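Long-range contacts in archaeal actin homolog (Thermoplasma acidophilum, PDB 2FSJ), which polymerises in the presence of nucleoside triphosphates, best with ATP, into bundles of helical actin-like filaments: residues Arg200-Leu205 against Leu222-Gly227; Thr298-Val303 against Pro319-Lys324; Ile43-Arg48 against Phe75-Tyr80. All coordinates share one frame; numbering follows the deposited sequence.

Contact 1: Arg200-Leu205 against Leu222-Gly227; sequences RTTDVL and LQIGVG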
loop_
_atom_site.group_PDB
_atom_site.type_symbol
_atom_site.label_atom_id
_atom_site.label_comp_id
_atom_site.label_asym_id
_atom_site.label_seq_id
_atom_site.Cartn_x
_atom_site.Cartn_y
_atom_site.Cartn_z
ATOM N N ARG A 200 -7.258 6.257 -1.595
ATOM C CA ARG A 200 -7.354 7.604 -2.156
ATOM C C ARG A 200 -6.973 7.756 -3.626
ATOM O O ARG A 200 -7.427 8.686 -4.304
ATOM C CB ARG A 200 -6.490 8.528 -1.285
ATOM C CG ARG A 200 -7.246 8.999 -0.044
ATOM C CD ARG A 200 -6.386 9.766 0.914
ATOM N NE ARG A 200 -6.255 11.192 0.617
ATOM C CZ ARG A 200 -7.156 12.121 0.926
ATOM N NH1 ARG A 200 -8.309 11.799 1.509
ATOM N NH2 ARG A 200 -6.908 13.387 0.635
ATOM N N THR A 201 -6.104 6.871 -4.118
ATOM C CA THR A 201 -5.675 6.934 -5.512
ATOM C C THR A 201 -5.713 5.566 -6.149
ATOM O O THR A 201 -5.675 4.525 -5.458
ATOM C CB THR A 201 -4.206 7.457 -5.620
ATOM O OG1 THR A 201 -3.320 6.512 -5.003
ATOM C CG2 THR A 201 -4.011 8.695 -4.852
ATOM N N THR A 202 -5.758 5.589 -7.476
ATOM C CA THR A 202 -5.562 4.417 -8.296
ATOM C C THR A 202 -4.325 4.601 -9.218
ATOM O O THR A 202 -4.289 5.448 -10.106
ATOM C CB THR A 202 -6.854 4.101 -9.104
ATOM O OG1 THR A 202 -7.932 3.804 -8.191
ATOM C CG2 THR A 202 -6.656 2.789 -9.969
ATOM N N ASP A 203 -3.309 3.781 -8.973
ATOM C CA ASP A 203 -2.002 3.888 -9.632
ATOM C C ASP A 203 -2.031 2.868 -10.762
ATOM O O ASP A 203 -2.209 1.641 -10.530
ATOM C CB ASP A 203 -0.935 3.550 -8.611
ATOM C CG ASP A 203 0.448 3.916 -9.060
ATOM O OD1 ASP A 203 0.813 5.110 -8.860
ATOM O OD2 ASP A 203 1.213 3.087 -9.640
ATOM N N VAL A 204 -1.826 3.356 -11.975
ATOM C CA VAL A 204 -1.830 2.513 -13.162
ATOM C C VAL A 204 -0.428 2.532 -13.730
ATOM O O VAL A 204 0.079 3.590 -14.144
ATOM C CB VAL A 204 -2.832 2.992 -14.182
ATOM C CG1 VAL A 204 -2.795 2.117 -15.479
ATOM C CG2 VAL A 204 -4.253 3.079 -13.530
ATOM N N LEU A 205 0.196 1.368 -13.732
ATOM C CA LEU A 205 1.526 1.218 -14.284
ATOM C C LEU A 205 1.478 0.272 -15.488
ATOM O O LEU A 205 1.087 -0.912 -15.363
ATOM C CB LEU A 205 2.488 0.712 -13.216
ATOM C CG LEU A 205 3.852 0.620 -13.897
ATOM C CD1 LEU A 205 4.824 1.708 -13.530
ATOM C CD2 LEU A 205 4.418 -0.756 -13.968
ATOM N N LEU A 222 -4.706 8.090 -10.876
ATOM C CA LEU A 222 -6.049 8.644 -10.887
ATOM C C LEU A 222 -6.407 9.022 -9.453
ATOM O O LEU A 222 -6.176 8.266 -8.526
ATOM C CB LEU A 222 -7.040 7.615 -11.420
ATOM C CG LEU A 222 -6.821 7.082 -12.834
ATOM C CD1 LEU A 222 -7.806 5.942 -13.131
ATOM C CD2 LEU A 222 -6.921 8.213 -13.856
ATOM N N GLN A 223 -6.966 10.197 -9.245
ATOM C CA GLN A 223 -7.274 10.630 -7.887
ATOM C C GLN A 223 -8.666 10.132 -7.447
ATOM O O GLN A 223 -9.590 10.931 -7.163
ATOM C CB GLN A 223 -7.101 12.157 -7.755
ATOM C CG GLN A 223 -5.645 12.654 -8.166
ATOM C CD GLN A 223 -4.534 12.115 -7.273
ATOM O OE1 GLN A 223 -4.624 12.219 -6.053
ATOM N NE2 GLN A 223 -3.464 11.519 -7.895
ATOM N N ILE A 224 -8.801 8.804 -7.396
ATOM C CA ILE A 224 -10.058 8.135 -7.020
ATOM C C ILE A 224 -9.668 6.786 -6.477
ATOM O O ILE A 224 -8.677 6.184 -6.953
ATOM C CB ILE A 224 -11.056 8.047 -8.231
ATOM C CG1 ILE A 224 -12.483 7.758 -7.730
ATOM C CG2 ILE A 224 -10.638 7.000 -9.254
ATOM C CD1 ILE A 224 -13.595 7.710 -8.847
ATOM N N GLY A 225 -10.394 6.324 -5.464
ATOM C CA GLY A 225 -10.157 5.020 -4.874
ATOM C C GLY A 225 -11.321 4.585 -3.974
ATOM O O GLY A 225 -12.381 5.207 -3.982
ATOM N N VAL A 226 -11.090 3.581 -3.144
ATOM C CA VAL A 226 -12.127 3.013 -2.305
ATOM C C VAL A 226 -12.714 4.062 -1.347
ATOM O O VAL A 226 -13.827 3.933 -0.979
ATOM C CB VAL A 226 -11.629 1.806 -1.490
ATOM C CG1 VAL A 226 -12.798 1.207 -0.656
ATOM C CG2 VAL A 226 -11.027 0.732 -2.410
ATOM N N GLY A 227 -11.939 5.063 -0.936
ATOM C CA GLY A 227 -12.430 6.113 -0.053
ATOM C C GLY A 227 -13.548 6.930 -0.630
ATOM O O GLY A 227 -14.394 7.446 0.094
HETATM O O HOH W 1 -6.639 11.264 -3.905
#
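The flat carboxamide of Gln223 has the methyl group of Thr201 at its side: CG2 comes in obliquely, 3.8 Å from OE1 and slightly farther from NE2, so neither face nor edge is squarely met. Gln223 brings its amide there by bending at the second torsion (chi2 -63°), which folds the chain end back beside Thr201, the two side chains pointing the same way. A water links OE1 of Gln223 to the carbonyl oxygen of Arg200, donating to both. Arg200 points its side chain away from 222-227 at the first bond, and it touches Tyr30, an ATP-binding residue.

Two nearly straight backbone bonds pair Thr202 with Leu222 in antiparallel fashion: Thr202 N to Leu222 O at 2.9 Å, with the donor in the carbonyl plane, and Leu222 N to Thr202 O at 2.8 Å. Beyond this pair the chain swings through an inverse gamma turn centred on Gln223, closed by a weak bond from Ile224 N back to Leu222 O. That turn delivers the carbonyl of Ile224 to the hydroxyl of Thr202, OG1 donating to Ile224 O at 2.8 Å. With chi1 at -62° the hydroxyl stands beside its own backbone N, the side from which the Ile224 carbonyl arrives. Gly225 follows in close quarters, since a beta carbon on it would lie only 3.2 Å from Arg200 N.

Ile195, Val197 and Ile282 also pack on Thr202, setting it between the sheet and helix 268-290. Here an antiparallel strand pair ends and hands over to helix 226-241, beside the turn between strands 191-197 and 202-208, which carries ATP-binding Ser199 and is consistent with the second phosphate loop of the actin fold.

Contact 2: Thr298-Val303 against Pro319-Lys324; sequences TSLIPV and PGTLVK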
loop_
_atom_site.group_PDB
_atom_site.type_symbol
_atom_site.label_atom_id
_atom_site.label_comp_id
_atom_site.label_asym_id
_atom_site.label_seq_id
_atom_site.Cartn_x
_atom_site.Cartn_y
_atom_site.Cartn_z
ATOM N N THR A 298 -1.617 -7.597 -23.088
ATOM C CA THR A 298 -1.790 -9.055 -22.920
ATOM C C THR A 298 -2.044 -9.508 -21.489
ATOM O O THR A 298 -2.429 -10.620 -21.284
ATOM C CB THR A 298 -0.555 -9.794 -23.446
ATOM O OG1 THR A 298 0.625 -9.284 -22.802
ATOM C CG2 THR A 298 -0.320 -9.486 -24.931
ATOM N N SER A 299 -1.789 -8.669 -20.490
ATOM C CA SER A 299 -2.087 -9.007 -19.113
ATOM C C SER A 299 -2.583 -7.783 -18.373
ATOM O O SER A 299 -1.946 -6.733 -18.451
ATOM C CB SER A 299 -0.858 -9.554 -18.366
ATOM O OG SER A 299 -0.086 -10.436 -19.127
ATOM N N LEU A 300 -3.731 -7.930 -17.708
ATOM C CA LEU A 300 -4.332 -6.910 -16.827
ATOM C C LEU A 300 -4.212 -7.433 -15.404
ATOM O O LEU A 300 -4.682 -8.542 -15.125
ATOM C CB LEU A 300 -5.820 -6.709 -17.130
ATOM C CG LEU A 300 -6.278 -5.811 -18.277
ATOM C CD1 LEU A 300 -7.796 -5.975 -18.512
ATOM C CD2 LEU A 300 -5.926 -4.342 -18.086
ATOM N N ILE A 301 -3.614 -6.644 -14.503
ATOM C CA ILE A 301 -3.217 -7.130 -13.200
ATOM C C ILE A 301 -3.765 -6.225 -12.087
ATOM O O ILE A 301 -3.167 -5.211 -11.726
ATOM C CB ILE A 301 -1.680 -7.272 -13.126
ATOM C CG1 ILE A 301 -1.149 -8.136 -14.281
ATOM C CG2 ILE A 301 -1.256 -7.839 -11.779
ATOM C CD1 ILE A 301 0.331 -7.956 -14.584
ATOM N N PRO A 302 -4.938 -6.553 -11.585
ATOM C CA PRO A 302 -5.505 -5.759 -10.493
ATOM C C PRO A 302 -4.859 -6.112 -9.168
ATOM O O PRO A 302 -4.793 -7.295 -8.798
ATOM C CB PRO A 302 -6.972 -6.125 -10.521
ATOM C CG PRO A 302 -7.146 -6.862 -11.891
ATOM C CD PRO A 302 -5.881 -7.566 -12.083
ATOM N N VAL A 303 -4.377 -5.086 -8.472
ATOM C CA VAL A 303 -3.732 -5.229 -7.180
ATOM C C VAL A 303 -4.291 -4.167 -6.234
ATOM O O VAL A 303 -5.190 -3.428 -6.590
ATOM C CB VAL A 303 -2.193 -5.140 -7.247
ATOM C CG1 VAL A 303 -1.553 -6.312 -8.074
ATOM C CG2 VAL A 303 -1.703 -3.790 -7.728
ATOM N N PRO A 319 -10.641 -8.179 -22.666
ATOM C CA PRO A 319 -11.163 -9.513 -22.373
ATOM C C PRO A 319 -10.151 -10.639 -22.607
ATOM O O PRO A 319 -9.424 -10.631 -23.588
ATOM C CB PRO A 319 -12.381 -9.603 -23.316
ATOM C CG PRO A 319 -12.861 -8.239 -23.358
ATOM C CD PRO A 319 -11.610 -7.396 -23.454
ATOM N N GLY A 320 -10.073 -11.567 -21.677
ATOM C CA GLY A 320 -9.142 -12.680 -21.803
ATOM C C GLY A 320 -7.737 -12.465 -21.232
ATOM O O GLY A 320 -6.941 -13.414 -21.239
ATOM N N THR A 321 -7.437 -11.269 -20.707
ATOM C CA THR A 321 -6.087 -10.953 -20.272
ATOM C C THR A 321 -5.969 -10.853 -18.775
ATOM O O THR A 321 -4.897 -10.533 -18.262
ATOM C CB THR A 321 -5.583 -9.609 -20.875
ATOM O OG1 THR A 321 -6.376 -8.513 -20.405
ATOM C CG2 THR A 321 -5.716 -9.577 -22.390
ATOM N N LEU A 322 -7.066 -11.051 -18.070
ATOM C CA LEU A 322 -7.074 -10.810 -16.640
ATOM C C LEU A 322 -6.203 -11.845 -15.931
ATOM O O LEU A 322 -6.329 -13.063 -16.140
ATOM C CB LEU A 322 -8.500 -10.800 -16.089
ATOM C CG LEU A 322 -8.648 -10.489 -14.587
ATOM C CD1 LEU A 322 -8.408 -9.008 -14.345
ATOM C CD2 LEU A 322 -9.993 -10.929 -14.012
ATOM N N VAL A 323 -5.292 -11.338 -15.110
ATOM C CA VAL A 323 -4.435 -12.146 -14.269
ATOM C C VAL A 323 -5.010 -11.908 -12.870
ATOM O O VAL A 323 -5.045 -10.790 -12.416
ATOM C CB VAL A 323 -2.946 -11.676 -14.380
ATOM C CG1 VAL A 323 -2.015 -12.524 -13.512
ATOM C CG2 VAL A 323 -2.483 -11.692 -15.803
ATOM N N LYS A 324 -5.506 -12.926 -12.189
ATOM C CA LYS A 324 -6.013 -12.701 -10.821
ATOM C C LYS A 324 -4.967 -13.197 -9.822
ATOM O O LYS A 324 -4.615 -14.373 -9.826
ATOM C CB LYS A 324 -7.343 -13.433 -10.578
ATOM C CG LYS A 324 -8.544 -12.809 -11.283
ATOM C CD LYS A 324 -9.830 -13.568 -10.990
ATOM C CE LYS A 324 -10.364 -14.325 -12.226
ATOM N NZ LYS A 324 -11.614 -15.131 -11.889
HETATM O O HOH W 2 -5.762 -9.481 -9.277
#
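Leu300 is gripped through both of its backbone polar atoms by the residues flanking Leu322, its N giving a hydrogen bond to Thr321 O and its O taking one from Val323 N, each 2.9 Å long, as the two segments run in roughly the same direction. The two bonds are equally straight at the hydrogen but differ at the acceptor: Val323 N lies nearly along the C=O axis of Leu300, whereas Leu300 N stands well above the carbonyl plane of Thr321. The pairing goes no further at Pro302, which has no N-H to offer; its CD sits 3.3 Å from Val323 O instead.

Thr321 turns its side chain toward the strand. Its CB rests 3.3 Å from the carbonyl oxygen of Thr298, with CG2 facing the same carbonyl. The first torsion of Thr321 (chi1 64°) puts OG1 between backbone N and carbonyl carbon; the same oxygen that bonds to Ala318 O of its own loop also lies against Leu300, 3.4 Å from CG and close to CD1. Val323 lies alongside Ile301, its CB 4.0 Å from Ile301 CG1, and sends CG2 to Ser299 CB. Leu322 starts out away from the strand, yet its second torsion (chi2 74°) curls CD1 back onto CG and CD of Pro302, where CD1 and Pro302 CG are packed tightly at 3.5 Å.

Strand 297-303 is one of the two outer strands of its four-stranded sheet, and the loop is added alongside that edge through a single bridge while Val193 and Ile195 flank Leu300 from the neighbouring strand. Val303 leads directly into the glycine-rich ATP-binding residues Gly305 to Asn308, a strand followed by a glycine-rich turn that resembles the adenosine motif of the actin and Hsp70 superfamily.

Contact 3: Ile43-Arg48 against Phe75-Tyr80; sequences IIFPSR and FIYGKY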
loop_
_atom_site.group_PDB
_atom_site.type_symbol
_atom_site.label_atom_id
_atom_site.label_comp_id
_atom_site.label_asym_id
_atom_site.label_seq_id
_atom_site.Cartn_x
_atom_site.Cartn_y
_atom_site.Cartn_z
ATOM N N ILE A 43 4.614 -9.182 7.444
ATOM C CA ILE A 43 3.938 -8.356 8.437
ATOM C C ILE A 43 3.085 -7.312 7.690
ATOM O O ILE A 43 3.520 -6.740 6.675
ATOM C CB ILE A 43 5.001 -7.642 9.314
ATOM C CG1 ILE A 43 5.831 -8.647 10.139
ATOM C CG2 ILE A 43 4.395 -6.603 10.246
ATOM C CD1 ILE A 43 7.287 -8.419 9.966
ATOM N N ILE A 44 1.895 -7.060 8.177
ATOM C CA ILE A 44 1.098 -5.952 7.701
ATOM C C ILE A 44 0.374 -5.299 8.868
ATOM O O ILE A 44 -0.194 -5.985 9.683
ATOM C CB ILE A 44 0.095 -6.400 6.585
ATOM C CG1 ILE A 44 -0.670 -5.220 6.038
ATOM C CG2 ILE A 44 -0.917 -7.532 7.111
ATOM C CD1 ILE A 44 -1.516 -5.553 4.799
ATOM N N PHE A 45 0.349 -3.974 8.908
ATOM C CA PHE A 45 -0.409 -3.275 9.917
ATOM C C PHE A 45 -0.851 -1.941 9.359
ATOM O O PHE A 45 -0.210 -1.417 8.462
ATOM C CB PHE A 45 0.394 -3.074 11.235
ATOM C CG PHE A 45 1.758 -2.365 11.045
ATOM C CD1 PHE A 45 1.863 -1.023 10.981
ATOM C CD2 PHE A 45 2.910 -3.120 10.992
ATOM C CE1 PHE A 45 3.086 -0.399 10.851
ATOM C CE2 PHE A 45 4.133 -2.528 10.797
ATOM C CZ PHE A 45 4.221 -1.157 10.726
ATOM N N PRO A 46 -1.945 -1.380 9.878
ATOM C CA PRO A 46 -2.433 -0.087 9.411
ATOM C C PRO A 46 -1.407 1.043 9.491
ATOM O O PRO A 46 -0.686 1.145 10.499
ATOM C CB PRO A 46 -3.674 0.197 10.317
ATOM C CG PRO A 46 -4.101 -1.152 10.845
ATOM C CD PRO A 46 -2.808 -1.954 10.925
ATOM N N SER A 47 -1.342 1.869 8.444
ATOM C CA SER A 47 -0.437 3.024 8.377
ATOM C C SER A 47 -0.961 4.190 9.215
ATOM O O SER A 47 -1.307 5.227 8.705
ATOM C CB SER A 47 -0.215 3.494 6.921
ATOM O OG SER A 47 0.514 2.528 6.234
ATOM N N ARG A 48 -0.955 4.006 10.522
ATOM C CA ARG A 48 -1.519 4.938 11.498
ATOM C C ARG A 48 -0.627 4.984 12.713
ATOM O O ARG A 48 -0.165 3.941 13.156
ATOM C CB ARG A 48 -2.855 4.411 12.005
ATOM C CG ARG A 48 -3.826 4.073 10.959
ATOM C CD ARG A 48 -5.210 3.667 11.517
ATOM N NE ARG A 48 -6.144 3.539 10.401
ATOM C CZ ARG A 48 -7.459 3.389 10.516
ATOM N NH1 ARG A 48 -8.051 3.343 11.709
ATOM N NH2 ARG A 48 -8.187 3.275 9.407
ATOM N N PHE A 75 5.207 6.909 20.572
ATOM C CA PHE A 75 4.039 6.689 19.778
ATOM C C PHE A 75 3.525 5.238 19.836
ATOM O O PHE A 75 4.268 4.281 20.086
ATOM C CB PHE A 75 4.315 7.103 18.325
ATOM C CG PHE A 75 5.363 6.268 17.628
ATOM C CD1 PHE A 75 5.014 5.154 16.867
ATOM C CD2 PHE A 75 6.712 6.613 17.714
ATOM C CE1 PHE A 75 6.001 4.407 16.214
ATOM C CE2 PHE A 75 7.701 5.855 17.061
ATOM C CZ PHE A 75 7.325 4.759 16.306
ATOM N N ILE A 76 2.239 5.114 19.525
ATOM C CA ILE A 76 1.574 3.844 19.315
ATOM C C ILE A 76 1.141 3.793 17.825
ATOM O O ILE A 76 0.813 4.794 17.230
ATOM C CB ILE A 76 0.414 3.746 20.335
ATOM C CG1 ILE A 76 1.010 3.637 21.761
ATOM C CG2 ILE A 76 -0.512 2.562 20.097
ATOM C CD1 ILE A 76 -0.040 3.909 22.848
ATOM N N TYR A 77 1.128 2.604 17.250
ATOM C CA TYR A 77 0.930 2.474 15.819
ATOM C C TYR A 77 -0.018 1.309 15.472
ATOM O O TYR A 77 -0.356 0.487 16.319
ATOM C CB TYR A 77 2.279 2.294 15.128
ATOM C CG TYR A 77 2.976 1.036 15.564
ATOM C CD1 TYR A 77 2.819 -0.173 14.854
ATOM C CD2 TYR A 77 3.820 1.052 16.665
ATOM C CE1 TYR A 77 3.438 -1.355 15.307
ATOM C CE2 TYR A 77 4.447 -0.088 17.114
ATOM C CZ TYR A 77 4.243 -1.296 16.444
ATOM O OH TYR A 77 4.906 -2.381 16.920
ATOM N N GLY A 78 -0.426 1.259 14.204
ATOM C CA GLY A 78 -1.192 0.149 13.709
ATOM C C GLY A 78 -2.621 0.219 14.189
ATOM O O GLY A 78 -3.182 1.309 14.371
ATOM N N LYS A 79 -3.185 -0.954 14.454
ATOM C CA LYS A 79 -4.606 -1.066 14.844
ATOM C C LYS A 79 -4.896 -0.394 16.220
ATOM O O LYS A 79 -6.008 0.049 16.476
ATOM C CB LYS A 79 -5.057 -2.525 14.813
ATOM C CG LYS A 79 -4.340 -3.481 15.776
ATOM C CD LYS A 79 -4.812 -4.928 15.607
ATOM C CE LYS A 79 -4.179 -5.846 16.648
ATOM N NZ LYS A 79 -4.713 -7.271 16.493
ATOM N N TYR A 80 -3.872 -0.232 17.052
ATOM C CA TYR A 80 -4.024 0.460 18.360
ATOM C C TYR A 80 -4.004 1.965 18.361
ATOM O O TYR A 80 -4.393 2.570 19.368
ATOM C CB TYR A 80 -2.953 -0.014 19.329
ATOM C CG TYR A 80 -3.049 -1.472 19.526
ATOM C CD1 TYR A 80 -4.192 -2.034 20.056
ATOM C CD2 TYR A 80 -2.034 -2.311 19.109
ATOM C CE1 TYR A 80 -4.301 -3.410 20.199
ATOM C CE2 TYR A 80 -2.137 -3.667 19.259
ATOM C CZ TYR A 80 -3.288 -4.203 19.799
ATOM O OH TYR A 80 -3.400 -5.559 19.946
#
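Phe45 and Tyr77 meet in a tilted edge-to-face stack. CD1 of Tyr77 stands 4.0 Å from CE1 of Phe45, above one face of the phenylalanine and shifted toward its rim, with ring centroids 5.4 Å apart and planes at 61°. Both residues use the same first torsion (chi1 55° for Phe45, 63° for Tyr77), tucking the ring between the backbone N and the carbonyl carbon; this holds each ring close over its own main chain and brings the two together. The far end of Tyr77 is fixed as well, since its OH is hydrogen-bonded to Glu110.

Pro46 presses its ring against the peptide joining Gly78 to Lys79: CG and CD both come to 3.7 Å from Lys79 N. On the main-chain side, Pro46 O receives the CA-H of Gly78 at 3.4 Å. With an alanine here, CG and CD would be gone, and the Gly78-Lys79 peptide would probably lose the packing of the ring against Lys79 N, opening a gap there.

Arg48 contributes mainly through its carbonyl, which accepts a bond from Gly78 N at 2.9 Å and also has Tyr77 CA at 3.2 Å. An inverse gamma turn centred on Ser47 swings this carbonyl round toward Gly78, whose positive phi in turn carries the chain past the proline. The Arg48 side chain rests its CB beside Gly78 O and then extends from CG to NE away from the contact, ending in a salt bridge from NH1 to Asp248.

Strand 74-77, one of the two outer strands of its seven-stranded sheet, ends here beside strand 42-52. Helix 101-111 covers Tyr77 through Ala106, while Phe45 packs on Thr33 of strand 32-36, an ATP-binding residue.

None of the three is wholly core or wholly surface; each combines buried strand residues with a more open loop side. Contacts 1 and 2 hold the same four-stranded sheet but deal with opposite edges of it, the end of strand 213-222 in one and strand 297-303 in the other, their centres about 18 Å apart. Contact 3 belongs to the larger, seven-stranded sheet, across the chain's centre from both. Their chemistry differs accordingly: contact 1 adds a threonine hydroxyl and a water to its backbone pairing, contact 2 packs mostly aliphatic groups and a threonine around a single backbone bridge, and contact 3 relies on aromatic and proline packing with one backbone bond.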